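Local coordinates for exopolysaccharide biosynthesis protein (Pantoea stewartii subsp. stewartii DC283, PDB 6TGF) that modifies the glycan biofilm of its bacterium, probably by hydrolysing exopolysaccharide, using a parallel beta-helix that resembles a bacteriophage tailspike, at residues 376-380 against 408-414; 323-329 against 347-352; 85-89 against 100-105. The contacts are given in a common frame with arbitrary orientation. Numbering follows the deposited sequence.

Contact 1: residues 376-380 against 408-414; sequences LDTLD and WDHSTAI. With EDO (1,2-ethanediol), chain L.
Two coils of a parallel beta-helix meet here at a corner, running in the same direction with Thr-378, Leu-379 and Asp-380 beside Ser-411, Thr-412 and Ala-413 (CA-CA 4.9, 4.8 and 4.6 Å). The chain turns at Leu-379 (phi/psi -100/-29), while Asp-377 (48/51) and Ala-413 (53/54) take left-handed backbone conformations. One direct hydrogen bond joins the coils, Thr-412 N to Thr-378 O at 3.0 Å. Side-chain packing and two waters add to it. Thr-378 points toward segment 408-414 and, with chi1 m, places CG2 3.6 Å from Ile-414 CD1, which the m,m rotamer swings back to meet it; the small methyl and flexible ethyl arm suit this buried space. Leu-379 (m,t) starts away from the other coil, yet its CD2 comes to 4.1 Å from CZ3 at the ring edge of Trp-408 (chi1 m, chi2 93°). Asp-377 (m) puts OD1 3.4 Å from Trp-408 CB, and its OD2 is hydrogen-bonded to Ser-401 OG. His-410 (chi1 p) ND1 donates a hydrogen bond to Asp-409 OD1 at 3.0 Å. One water bridges Thr-378 N (2.9 Å) to Ser-411 OG (2.7 Å), a second Asp-380 OD1 (2.8 Å) to Ala-413 O (2.6 Å). Ethanediol, probably from the crystallisation liquor, donates from O2 to Leu-379 O at 2.8 Å. Strand 356-366 lies beside Leu-379 and Asp-380, strand 435-436 against Ser-411, and Trp-444 of a second subunit on Thr-412 and Ala-413.

Contact 2: residues 323-329 against 347-352; sequences SARWVEI and LLRNTC. With EDO (1,2-ethanediol), chain C.
An asparagine side chain stands in for a strand partner. The chain bends at Arg-325 and Trp-326, so that strand 327-329 faces strand 348-350 of the next coil across the beta-helix interior, nearly antiparallel (169°, axes 10.2 Å apart). Just before the bend the segments close up, Ser-323 CA 4.2 Å from Cys-352 CA. Asn-350 (chi1 t, chi2 8°) points toward segment 323-329 and serves Ala-324 twice: OD1 accepts from Ala-324 N at 3.0 Å, and ND2 donates to Ala-324 O at 2.8 Å. The amide fits, with donor and acceptor side by side. OD1 also takes a weak bond from Cys-352 N (3.5 Å). The carbonyls of Asn-350 and Cys-352 receive Gln-356 NE2, Arg-349 NH2 forms a salt bridge to Glu-321 OE2, and Thr-351 OG1 a weak hydrogen bond to Val-322 O. Beyond this, aliphatic side chains meet, with Phe-358 close by: Ile-329 CD1 lies 3.5 Å, and Val-327 CG1 4.3 Å, from Leu-348 CD1. Arg-325 NH2 donates to O1 of ethanediol (3.2 Å), probably from crystallisation liquor. Strands 318-324 and 346-350 are sheet neighbours, 327-330 lies between 290-296 and 356-366, and Glu-328 OE2 is hydrogen-bonded to Gly-303 N of a second subunit.

Contact 3: residues 85-89 against 100-105; sequences NQIPV and QITQPI
This is the open end of a beta-hairpin, strands 89-92 and 98-101, in the head-binding-like region of a tailspike-like protein. The two strands run antiparallel, and Pro-88 leads the first, irregular segment into the pairing. Among backbone bonds, Ile-101 N donates to Val-89 O at 3.1 Å, and Gln-100 CA adds a CH...O contact of 3.5 Å to Val-89 O. Apolar packing centres on buried Val-89 (t), a compact branched residue: its CB is 3.7 Å from CD1 of Ile-101, its CG1 4.2 Å from CD1 of Ile-105, and Leu-122 of strand 121-124 touches Val-89 and Ile-105. Of the amide side chains, Gln-103 (m,t) extends toward the first segment, bringing NE2 to 3.3 Å from Val-89 CG2 while OE1 accepts from Ile-73 N; a cis peptide bond follows it, before Pro-104. Gln-100, fully extended (t,t), joins a water that ties the hairpin's mouth together, bonded to its NE2 (3.2 Å), Val-89 N (2.9 Å) and Ile-101 O (2.7 Å).

How the contacts relate
Along the chain the order is contact 3, then contact 2, then contact 1, with no overlap. Contacts 1 and 2 are neighbours in the parallel beta-helix, their centres 13 Å apart: strands 346-350 and 373-378 lie side by side in one sheet, and the two contacts touch where Leu-376 packs on Asn-350 and Leu-379 on Arg-325. Both also meet a second subunit, so these beta-helix coils take part in an interface of the three-chain assembly. Contact 3 sits far off, in the N-terminal head-binding-like region, its centre about 59 Å from that of contact 2 and 72 Å from that of contact 1. The elongated molecule thus separates a small N-terminal antiparallel module from the stacked coils of its body.

Contact 1: residues 376-380 against 408-414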
loop_
_atom_site.group_PDB
_atom_site.type_symbol
_atom_site.label_atom_id
_atom_site.label_comp_id
_atom_site.label_asym_id
_atom_site.label_seq_id
_atom_site.Cartn_x
_atom_site.Cartn_y
_atom_site.Cartn_z
ATOM N N LEU B 376 -18.744 14.591 -4.239
ATOM C CA LEU B 376 -20.150 14.498 -3.761
ATOM C C LEU B 376 -20.593 13.030 -3.729
ATOM O O LEU B 376 -20.331 12.313 -4.711
ATOM C CB LEU B 376 -21.040 15.326 -4.694
ATOM C CG LEU B 376 -22.496 15.482 -4.257
ATOM C CD1 LEU B 376 -22.601 16.224 -2.933
ATOM C CD2 LEU B 376 -23.302 16.195 -5.332
ATOM N N ASP B 377 -21.242 12.611 -2.637
ATOM C CA ASP B 377 -21.813 11.249 -2.452
ATOM C C ASP B 377 -20.761 10.203 -2.841
ATOM O O ASP B 377 -21.075 9.307 -3.652
ATOM C CB ASP B 377 -23.098 11.084 -3.267
ATOM C CG ASP B 377 -24.206 12.046 -2.880
ATOM O OD1 ASP B 377 -24.233 12.477 -1.710
ATOM O OD2 ASP B 377 -25.037 12.354 -3.755
ATOM N N THR B 378 -19.557 10.323 -2.280
ATOM C CA THR B 378 -18.393 9.444 -2.570
ATOM C C THR B 378 -18.708 8.014 -2.116
ATOM O O THR B 378 -19.139 7.843 -0.959
ATOM C CB THR B 378 -17.122 9.982 -1.902
ATOM O OG1 THR B 378 -16.871 11.283 -2.430
ATOM C CG2 THR B 378 -15.919 9.095 -2.126
ATOM N N LEU B 379 -18.501 7.036 -3.003
ATOM C CA LEU B 379 -18.633 5.583 -2.711
ATOM C C LEU B 379 -17.249 4.971 -2.476
ATOM O O LEU B 379 -17.171 3.971 -1.740
ATOM C CB LEU B 379 -19.345 4.896 -3.880
ATOM C CG LEU B 379 -20.833 5.204 -4.019
ATOM C CD1 LEU B 379 -21.398 4.561 -5.275
ATOM C CD2 LEU B 379 -21.607 4.741 -2.794
ATOM N N ASP B 380 -16.209 5.540 -3.095
ATOM C CA ASP B 380 -14.798 5.081 -2.986
ATOM C C ASP B 380 -13.883 6.197 -3.500
ATOM O O ASP B 380 -14.076 6.633 -4.653
ATOM C CB ASP B 380 -14.589 3.774 -3.757
ATOM C CG ASP B 380 -13.220 3.144 -3.562
ATOM O OD1 ASP B 380 -12.961 2.636 -2.451
ATOM O OD2 ASP B 380 -12.420 3.170 -4.521
ATOM N N TRP B 408 -28.209 9.377 0.886
ATOM C CA TRP B 408 -26.920 10.067 0.611
ATOM C C TRP B 408 -26.677 11.159 1.658
ATOM O O TRP B 408 -26.917 12.340 1.351
ATOM C CB TRP B 408 -26.921 10.621 -0.817
ATOM C CG TRP B 408 -27.414 9.619 -1.813
ATOM C CD1 TRP B 408 -28.696 9.460 -2.255
ATOM C CD2 TRP B 408 -26.638 8.592 -2.452
ATOM N NE1 TRP B 408 -28.767 8.420 -3.142
ATOM C CE2 TRP B 408 -27.521 7.868 -3.283
ATOM C CE3 TRP B 408 -25.288 8.221 -2.413
ATOM C CZ2 TRP B 408 -27.092 6.797 -4.065
ATOM C CZ3 TRP B 408 -24.866 7.164 -3.188
ATOM C CH2 TRP B 408 -25.757 6.464 -4.002
ATOM N N ASP B 409 -26.205 10.766 2.845
ATOM C CA ASP B 409 -25.958 11.679 3.995
ATOM C C ASP B 409 -24.545 11.466 4.557
ATOM O O ASP B 409 -24.319 11.865 5.719
ATOM C CB ASP B 409 -27.027 11.486 5.076
ATOM C CG ASP B 409 -27.017 10.116 5.737
ATOM O OD1 ASP B 409 -26.371 9.200 5.189
ATOM O OD2 ASP B 409 -27.659 9.977 6.796
ATOM N N HIS B 410 -23.626 10.880 3.779
ATOM C CA HIS B 410 -22.225 10.614 4.206
ATOM C C HIS B 410 -21.333 10.281 3.004
ATOM O O HIS B 410 -21.853 10.203 1.874
ATOM C CB HIS B 410 -22.189 9.504 5.268
ATOM C CG HIS B 410 -22.534 8.146 4.757
ATOM N ND1 HIS B 410 -23.819 7.797 4.390
ATOM C CD2 HIS B 410 -21.775 7.044 4.570
ATOM C CE1 HIS B 410 -23.834 6.543 3.987
ATOM N NE2 HIS B 410 -22.592 6.058 4.088
ATOM N N SER B 411 -20.031 10.121 3.263
ATOM C CA SER B 411 -18.990 9.671 2.302
ATOM C C SER B 411 -18.486 8.287 2.727
ATOM O O SER B 411 -18.553 7.986 3.934
ATOM C CB SER B 411 -17.865 10.672 2.223
ATOM O OG SER B 411 -18.352 11.958 1.863
ATOM N N THR B 412 -18.005 7.477 1.779
ATOM C CA THR B 412 -17.616 6.058 2.005
ATOM C C THR B 412 -16.248 5.772 1.377
ATOM O O THR B 412 -15.971 6.305 0.286
ATOM C CB THR B 412 -18.689 5.106 1.460
ATOM O OG1 THR B 412 -19.924 5.427 2.103
ATOM C CG2 THR B 412 -18.362 3.646 1.687
ATOM N N ALA B 413 -15.438 4.952 2.056
ATOM C CA ALA B 413 -14.175 4.357 1.559
ATOM C C ALA B 413 -13.247 5.447 1.009
ATOM O O ALA B 413 -12.811 5.331 -0.155
ATOM C CB ALA B 413 -14.485 3.302 0.525
ATOM N N ILE B 414 -12.958 6.465 1.825
ATOM C CA ILE B 414 -11.932 7.511 1.536
ATOM C C ILE B 414 -10.584 6.970 2.024
ATOM O O ILE B 414 -10.482 6.657 3.225
ATOM C CB ILE B 414 -12.278 8.858 2.211
ATOM C CG1 ILE B 414 -13.732 9.287 1.978
ATOM C CG2 ILE B 414 -11.286 9.936 1.789
ATOM C CD1 ILE B 414 -13.974 10.069 0.709
HETATM C C1 EDO L . -18.467 0.114 -3.081
HETATM O O1 EDO L . -17.066 0.163 -2.901
HETATM C C2 EDO L . -19.220 0.478 -1.858
HETATM O O2 EDO L . -18.777 1.680 -1.258
HETATM O O HOH W 1 -18.637 12.601 -0.748
HETATM O O HOH W 2 -11.068 3.487 -0.633
#

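Contact 2: residues 323-329 against 347-352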
loop_
_atom_site.group_PDB
_atom_site.type_symbol
_atom_site.label_atom_id
_atom_site.label_comp_id
_atom_site.label_asym_id
_atom_site.label_seq_id
_atom_site.Cartn_x
_atom_site.Cartn_y
_atom_site.Cartn_z
ATOM N N SER B 323 -19.135 15.912 -14.173
ATOM C CA SER B 323 -20.288 15.162 -13.608
ATOM C C SER B 323 -20.246 13.723 -14.137
ATOM O O SER B 323 -20.975 13.423 -15.104
ATOM C CB SER B 323 -21.593 15.846 -13.929
ATOM O OG SER B 323 -22.693 15.097 -13.434
ATOM N N ALA B 324 -19.406 12.881 -13.525
ATOM C CA ALA B 324 -19.154 11.475 -13.921
ATOM C C ALA B 324 -19.181 10.563 -12.689
ATOM O O ALA B 324 -18.837 11.040 -11.589
ATOM C CB ALA B 324 -17.833 11.382 -14.645
ATOM N N ARG B 325 -19.572 9.296 -12.876
ATOM C CA ARG B 325 -19.601 8.256 -11.811
ATOM C C ARG B 325 -18.162 7.864 -11.453
ATOM O O ARG B 325 -17.872 7.729 -10.251
ATOM C CB ARG B 325 -20.411 7.035 -12.257
ATOM C CG ARG B 325 -20.555 5.961 -11.185
ATOM C CD ARG B 325 -21.602 4.916 -11.519
ATOM N NE ARG B 325 -21.680 3.829 -10.549
ATOM C CZ ARG B 325 -22.265 3.899 -9.353
ATOM N NH1 ARG B 325 -22.826 5.022 -8.934
ATOM N NH2 ARG B 325 -22.277 2.834 -8.568
ATOM N N TRP B 326 -17.303 7.684 -12.464
ATOM C CA TRP B 326 -15.865 7.332 -12.308
ATOM C C TRP B 326 -14.993 8.508 -12.760
ATOM O O TRP B 326 -15.222 9.020 -13.874
ATOM C CB TRP B 326 -15.533 6.054 -13.088
ATOM C CG TRP B 326 -16.093 4.811 -12.469
ATOM C CD1 TRP B 326 -15.567 4.099 -11.431
ATOM C CD2 TRP B 326 -17.299 4.127 -12.851
ATOM N NE1 TRP B 326 -16.359 3.022 -11.139
ATOM C CE2 TRP B 326 -17.429 3.012 -11.994
ATOM C CE3 TRP B 326 -18.277 4.345 -13.828
ATOM C CZ2 TRP B 326 -18.498 2.123 -12.091
ATOM C CZ3 TRP B 326 -19.332 3.464 -13.922
ATOM C CH2 TRP B 326 -19.440 2.369 -13.063
ATOM N N VAL B 327 -14.037 8.913 -11.916
ATOM C CA VAL B 327 -13.101 10.051 -12.164
ATOM C C VAL B 327 -11.681 9.611 -11.785
ATOM O O VAL B 327 -11.512 9.033 -10.694
ATOM C CB VAL B 327 -13.530 11.314 -11.391
ATOM C CG1 VAL B 327 -12.558 12.467 -11.596
ATOM C CG2 VAL B 327 -14.941 11.746 -11.758
ATOM N N GLU B 328 -10.711 9.877 -12.666
ATOM C CA GLU B 328 -9.260 9.626 -12.447
ATOM C C GLU B 328 -8.484 10.907 -12.783
ATOM O O GLU B 328 -8.551 11.348 -13.949
ATOM C CB GLU B 328 -8.784 8.441 -13.292
ATOM C CG GLU B 328 -9.602 7.175 -13.087
ATOM C CD GLU B 328 -9.143 5.959 -13.880
ATOM O OE1 GLU B 328 -8.679 6.135 -15.027
ATOM O OE2 GLU B 328 -9.252 4.835 -13.347
ATOM N N ILE B 329 -7.809 11.494 -11.788
ATOM C CA ILE B 329 -6.851 12.631 -11.950
ATOM C C ILE B 329 -5.465 12.142 -11.523
ATOM O O ILE B 329 -5.361 11.596 -10.407
ATOM C CB ILE B 329 -7.276 13.866 -11.128
ATOM C CG1 ILE B 329 -8.783 14.126 -11.196
ATOM C CG2 ILE B 329 -6.478 15.088 -11.557
ATOM C CD1 ILE B 329 -9.233 15.312 -10.373
ATOM N N LEU B 347 -9.125 22.944 -8.729
ATOM C CA LEU B 347 -8.688 22.151 -9.911
ATOM C C LEU B 347 -9.895 21.433 -10.525
ATOM O O LEU B 347 -10.131 21.613 -11.736
ATOM C CB LEU B 347 -7.595 21.155 -9.506
ATOM C CG LEU B 347 -7.153 20.179 -10.599
ATOM C CD1 LEU B 347 -6.743 20.914 -11.866
ATOM C CD2 LEU B 347 -6.019 19.291 -10.111
ATOM N N LEU B 348 -10.619 20.638 -9.730
ATOM C CA LEU B 348 -11.774 19.831 -10.209
ATOM C C LEU B 348 -12.880 19.792 -9.149
ATOM O O LEU B 348 -12.559 19.650 -7.953
ATOM C CB LEU B 348 -11.302 18.416 -10.556
ATOM C CG LEU B 348 -12.381 17.491 -11.123
ATOM C CD1 LEU B 348 -11.859 16.689 -12.306
ATOM C CD2 LEU B 348 -12.942 16.566 -10.051
ATOM N N ARG B 349 -14.134 19.911 -9.597
ATOM C CA ARG B 349 -15.352 19.565 -8.819
ATOM C C ARG B 349 -16.170 18.545 -9.616
ATOM O O ARG B 349 -16.420 18.797 -10.811
ATOM C CB ARG B 349 -16.212 20.799 -8.528
ATOM C CG ARG B 349 -17.591 20.454 -7.983
ATOM C CD ARG B 349 -18.298 21.618 -7.322
ATOM N NE ARG B 349 -18.557 22.714 -8.245
ATOM C CZ ARG B 349 -19.074 23.890 -7.898
ATOM N NH1 ARG B 349 -19.384 24.138 -6.634
ATOM N NH2 ARG B 349 -19.265 24.822 -8.814
ATOM N N ASN B 350 -16.573 17.448 -8.969
ATOM C CA ASN B 350 -17.505 16.432 -9.524
ATOM C C ASN B 350 -18.867 16.625 -8.846
ATOM O O ASN B 350 -18.913 16.558 -7.603
ATOM C CB ASN B 350 -16.957 15.014 -9.341
ATOM C CG ASN B 350 -17.691 13.972 -10.160
ATOM O OD1 ASN B 350 -18.528 14.300 -10.999
ATOM N ND2 ASN B 350 -17.379 12.708 -9.926
ATOM N N THR B 351 -19.921 16.873 -9.632
ATOM C CA THR B 351 -21.293 17.186 -9.143
ATOM C C THR B 351 -22.274 16.060 -9.499
ATOM O O THR B 351 -23.481 16.239 -9.237
ATOM C CB THR B 351 -21.781 18.532 -9.696
ATOM O OG1 THR B 351 -21.531 18.570 -11.101
ATOM C CG2 THR B 351 -21.110 19.711 -9.030
ATOM N N CYS B 352 -21.788 14.945 -10.056
ATOM C CA CYS B 352 -22.606 13.745 -10.382
ATOM C C CYS B 352 -23.217 13.186 -9.100
ATOM O O CYS B 352 -22.489 12.750 -8.211
ATOM C CB CYS B 352 -21.776 12.664 -11.062
ATOM S SG CYS B 352 -22.720 11.163 -11.437
HETATM C C1 EDO C . -21.242 -0.706 -10.761
HETATM O O1 EDO C . -20.745 0.385 -10.011
HETATM C C2 EDO C . -20.578 -0.853 -12.083
HETATM O O2 EDO C . -20.534 -2.182 -12.574
#

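Contact 3: residues 85-89 against 100-105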
loop_
_atom_site.group_PDB
_atom_site.type_symbol
_atom_site.label_atom_id
_atom_site.label_comp_id
_atom_site.label_asym_id
_atom_site.label_seq_id
_atom_site.Cartn_x
_atom_site.Cartn_y
_atom_site.Cartn_z
ATOM N N ASN B 85 -14.455 9.895 -72.931
ATOM C CA ASN B 85 -14.480 9.689 -71.456
ATOM C C ASN B 85 -14.229 11.010 -70.713
ATOM O O ASN B 85 -14.534 11.049 -69.509
ATOM C CB ASN B 85 -13.477 8.617 -71.021
ATOM C CG ASN B 85 -13.903 7.216 -71.406
ATOM O OD1 ASN B 85 -15.006 7.009 -71.905
ATOM N ND2 ASN B 85 -13.040 6.242 -71.171
ATOM N N GLN B 86 -13.716 12.043 -71.391
ATOM C CA GLN B 86 -13.414 13.372 -70.787
ATOM C C GLN B 86 -14.728 14.098 -70.477
ATOM O O GLN B 86 -15.577 14.183 -71.388
ATOM C CB GLN B 86 -12.551 14.228 -71.720
ATOM C CG GLN B 86 -11.131 13.708 -71.906
ATOM C CD GLN B 86 -11.018 12.652 -72.980
ATOM O OE1 GLN B 86 -11.661 12.725 -74.026
ATOM N NE2 GLN B 86 -10.185 11.654 -72.730
ATOM N N ILE B 87 -14.884 14.596 -69.244
ATOM C CA ILE B 87 -16.046 15.425 -68.796
ATOM C C ILE B 87 -15.617 16.891 -68.783
ATOM O O ILE B 87 -14.425 17.185 -68.718
ATOM C CB ILE B 87 -16.582 14.955 -67.425
ATOM C CG1 ILE B 87 -15.563 15.134 -66.295
ATOM C CG2 ILE B 87 -17.079 13.521 -67.514
ATOM C CD1 ILE B 87 -16.176 15.131 -64.911
ATOM N N PRO B 88 -16.565 17.856 -68.857
ATOM C CA PRO B 88 -16.207 19.275 -68.869
ATOM C C PRO B 88 -15.509 19.715 -67.573
ATOM O O PRO B 88 -15.998 19.396 -66.501
ATOM C CB PRO B 88 -17.545 20.009 -69.061
ATOM C CG PRO B 88 -18.605 19.005 -68.654
ATOM C CD PRO B 88 -18.017 17.643 -68.952
ATOM N N VAL B 89 -14.374 20.407 -67.718
ATOM C CA VAL B 89 -13.591 21.039 -66.613
ATOM C C VAL B 89 -13.522 22.542 -66.893
ATOM O O VAL B 89 -13.219 22.910 -68.044
ATOM C CB VAL B 89 -12.179 20.431 -66.498
ATOM C CG1 VAL B 89 -11.433 20.949 -65.278
ATOM C CG2 VAL B 89 -12.214 18.914 -66.485
ATOM N N GLN B 100 -14.166 27.110 -69.932
ATOM C CA GLN B 100 -14.003 25.642 -70.092
ATOM C C GLN B 100 -12.677 25.389 -70.814
ATOM O O GLN B 100 -12.512 25.900 -71.939
ATOM C CB GLN B 100 -15.172 25.019 -70.854
ATOM C CG GLN B 100 -15.157 23.497 -70.802
ATOM C CD GLN B 100 -16.297 22.864 -71.559
ATOM O OE1 GLN B 100 -17.292 23.510 -71.884
ATOM N NE2 GLN B 100 -16.159 21.580 -71.843
ATOM N N ILE B 101 -11.775 24.635 -70.179
ATOM C CA ILE B 101 -10.404 24.346 -70.700
ATOM C C ILE B 101 -10.455 23.044 -71.505
ATOM O O ILE B 101 -11.306 22.186 -71.199
ATOM C CB ILE B 101 -9.348 24.324 -69.570
ATOM C CG1 ILE B 101 -9.764 23.494 -68.354
ATOM C CG2 ILE B 101 -8.984 25.741 -69.155
ATOM C CD1 ILE B 101 -9.498 22.026 -68.491
ATOM N N THR B 102 -9.598 22.931 -72.524
ATOM C CA THR B 102 -9.455 21.736 -73.400
ATOM C C THR B 102 -8.529 20.722 -72.719
ATOM O O THR B 102 -7.452 21.133 -72.246
ATOM C CB THR B 102 -8.917 22.115 -74.785
ATOM O OG1 THR B 102 -7.936 23.138 -74.614
ATOM C CG2 THR B 102 -9.995 22.597 -75.730
ATOM N N GLN B 103 -8.938 19.451 -72.681
ATOM C CA GLN B 103 -8.144 18.330 -72.114
ATOM C C GLN B 103 -7.357 17.662 -73.241
ATOM O O GLN B 103 -7.774 17.707 -74.395
ATOM C CB GLN B 103 -9.068 17.346 -71.400
ATOM C CG GLN B 103 -9.883 17.988 -70.286
ATOM C CD GLN B 103 -10.497 16.961 -69.367
ATOM O OE1 GLN B 103 -9.817 16.073 -68.858
ATOM N NE2 GLN B 103 -11.795 17.077 -69.146
ATOM N N PRO B 104 -6.196 17.028 -72.956
ATOM C CA PRO B 104 -5.650 16.944 -71.601
ATOM C C PRO B 104 -5.080 18.276 -71.095
ATOM O O PRO B 104 -4.646 19.070 -71.909
ATOM C CB PRO B 104 -4.519 15.918 -71.735
ATOM C CG PRO B 104 -4.072 16.046 -73.173
ATOM C CD PRO B 104 -5.337 16.360 -73.946
ATOM N N ILE B 105 -5.097 18.476 -69.775
ATOM C CA ILE B 105 -4.572 19.700 -69.098
ATOM C C ILE B 105 -3.056 19.544 -68.940
ATOM O O ILE B 105 -2.629 18.597 -68.255
ATOM C CB ILE B 105 -5.275 19.941 -67.746
ATOM C CG1 ILE B 105 -6.798 19.962 -67.903
ATOM C CG2 ILE B 105 -4.751 21.211 -67.085
ATOM C CD1 ILE B 105 -7.558 20.136 -66.610
HETATM O O HOH W 3 -13.453 20.710 -70.411
#